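PDB 2O57: putative sarcosine dimethylglycine methyltransferase from Galdieria sulphuraria, which probably transfers methyl groups from S-adenosylmethionine to sarcosine and dimethylglycine. Local coordinates for residues Glu68-Glu73 with Trp155-Phe160. Numbering follows the deposited sequence.
Sequences EWLASE and WSQDAF
Q157 NE2 is hydrogen-bonded to D67 OD1, one residue before 68-73, so the amide bridges strand 151-157 and helix 59-76. The other end of the same amide, Q157 OE1, accepts from W155 NE1 in a weak hydrogen bond, 2.9 Å long and bent to 133°. Between the two segments themselves the contact is apolar. L70 CD2 stands 3.6 Å from the centroid of the six-membered ring of W155 and 8° off its normal, a CH-pi contact over one face; L70 CB lies 3.7 Å from W155 CH2, so the root of the leucine side chain also follows the rim. The W155 side chain runs anti to the backbone N (chi1 171°), and its chi2 turn presents a ring face to L70 and the benzo edge to A71. There the edge meets the backbone turn, with A71 N 3.7 Å from W155 CZ3, while A71 CB stays at 4.1 Å from the same carbon. The methyl L70 CD2 also reaches Q157 CG at 3.9 Å. An alanine in place of W155 would probably leave L70 CD2 without its aromatic face and Q157 OE1 without its indole donor. Only 173 Å² is buried here, yet all four touching residues are buried; A96 of helix 95-104 adjoins both W155 and Q157. The strand order 3-2-1-4-5-7-6 is that of class I methyltransferases, and the contact lays the helix preceding the first strand, 85-89, against the fourth. Dispersion and CH-pi contact thus join helix to strand directly, with the Q157 amide as the polar link through D67.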
# COMPACT_ATOMS: atom_id res chain seq x y z
N GLU A 68 -12.90 2.41 1.34
CA GLU A 68 -12.77 3.13 0.05
C GLU A 68 -11.45 2.77 -0.62
O GLU A 68 -11.42 2.54 -1.83
CB GLU A 68 -12.83 4.65 0.24
CG GLU A 68 -14.21 5.18 0.66
CD GLU A 68 -15.26 5.16 -0.44
OE1 GLU A 68 -14.92 4.93 -1.63
OE2 GLU A 68 -16.44 5.41 -0.12
N TRP A 69 -10.36 2.76 0.15
CA TRP A 69 -9.02 2.44 -0.40
C TRP A 69 -9.00 1.00 -0.94
O TRP A 69 -8.60 0.76 -2.08
CB TRP A 69 -7.89 2.63 0.66
CG TRP A 69 -6.60 1.90 0.28
CD1 TRP A 69 -5.78 2.17 -0.79
CD2 TRP A 69 -6.03 0.75 0.95
NE1 TRP A 69 -4.74 1.26 -0.82
CE2 TRP A 69 -4.86 0.40 0.24
CE3 TRP A 69 -6.39 0.01 2.09
CZ2 TRP A 69 -4.05 -0.67 0.62
CZ3 TRP A 69 -5.58 -1.07 2.47
CH2 TRP A 69 -4.42 -1.40 1.73
N LEU A 70 -9.42 0.04 -0.12
CA LEU A 70 -9.35 -1.37 -0.53
C LEU A 70 -10.23 -1.62 -1.75
O LEU A 70 -9.82 -2.31 -2.67
CB LEU A 70 -9.71 -2.35 0.59
CG LEU A 70 -9.31 -3.83 0.33
CD1 LEU A 70 -7.74 -4.02 0.36
CD2 LEU A 70 -9.93 -4.71 1.45
N ALA A 71 -11.42 -1.03 -1.76
CA ALA A 71 -12.36 -1.17 -2.86
C ALA A 71 -11.77 -0.52 -4.13
O ALA A 71 -11.89 -1.05 -5.21
CB ALA A 71 -13.69 -0.56 -2.51
N SER A 72 -11.07 0.61 -3.96
CA SER A 72 -10.43 1.26 -5.10
C SER A 72 -9.33 0.39 -5.70
O SER A 72 -9.21 0.30 -6.92
CB SER A 72 -9.91 2.65 -4.69
OG SER A 72 -9.28 3.29 -5.79
N GLU A 73 -8.54 -0.29 -4.86
CA GLU A 73 -7.46 -1.16 -5.31
C GLU A 73 -8.10 -2.31 -6.10
O GLU A 73 -7.70 -2.59 -7.22
CB GLU A 73 -6.61 -1.68 -4.13
CG GLU A 73 -5.84 -0.56 -3.35
CD GLU A 73 -4.64 -0.02 -4.08
OE1 GLU A 73 -4.22 -0.63 -5.10
OE2 GLU A 73 -4.10 1.01 -3.66
N TRP A 155 -13.02 -10.79 -0.72
CA TRP A 155 -12.71 -9.64 0.11
C TRP A 155 -12.60 -10.20 1.51
O TRP A 155 -13.51 -10.96 1.95
CB TRP A 155 -13.90 -8.69 0.04
CG TRP A 155 -13.94 -7.48 0.99
CD1 TRP A 155 -14.35 -7.46 2.31
CD2 TRP A 155 -13.64 -6.12 0.65
NE1 TRP A 155 -14.33 -6.17 2.81
CE2 TRP A 155 -13.89 -5.32 1.81
CE3 TRP A 155 -13.20 -5.49 -0.53
CZ2 TRP A 155 -13.71 -3.93 1.83
CZ3 TRP A 155 -13.00 -4.09 -0.52
CH2 TRP A 155 -13.29 -3.32 0.66
N SER A 156 -11.52 -9.86 2.22
CA SER A 156 -11.42 -10.31 3.62
C SER A 156 -10.64 -9.27 4.44
O SER A 156 -9.46 -9.06 4.21
CB SER A 156 -10.72 -11.67 3.67
OG SER A 156 -10.69 -12.17 5.00
N GLN A 157 -11.30 -8.66 5.41
CA GLN A 157 -10.66 -7.62 6.21
C GLN A 157 -10.43 -8.09 7.64
O GLN A 157 -11.40 -8.33 8.40
CB GLN A 157 -11.53 -6.37 6.23
CG GLN A 157 -11.52 -5.61 4.92
CD GLN A 157 -12.48 -4.42 4.98
OE1 GLN A 157 -13.68 -4.58 5.20
NE2 GLN A 157 -11.95 -3.24 4.80
N ASP A 158 -9.15 -8.28 7.96
CA ASP A 158 -8.66 -8.58 9.33
C ASP A 158 -9.21 -9.89 9.90
O ASP A 158 -9.29 -10.06 11.10
CB ASP A 158 -8.99 -7.40 10.28
CG ASP A 158 -8.39 -6.07 9.78
OD1 ASP A 158 -7.52 -6.10 8.87
OD2 ASP A 158 -8.78 -5.02 10.33
N ALA A 159 -9.56 -10.81 9.02
CA ALA A 159 -10.14 -12.09 9.45
C ALA A 159 -9.13 -13.24 9.53
O ALA A 159 -9.33 -14.18 10.30
CB ALA A 159 -11.26 -12.47 8.51
N PHE A 160 -8.10 -13.22 8.68
CA PHE A 160 -7.15 -14.35 8.57
C PHE A 160 -6.30 -14.46 9.85
O PHE A 160 -5.83 -15.55 10.19
CB PHE A 160 -6.20 -14.15 7.37
CG PHE A 160 -6.80 -14.48 5.99
CD1 PHE A 160 -8.19 -14.52 5.74
CD2 PHE A 160 -5.94 -14.76 4.93
CE1 PHE A 160 -8.69 -14.81 4.45
CE2 PHE A 160 -6.42 -15.04 3.66
CZ PHE A 160 -7.81 -15.07 3.42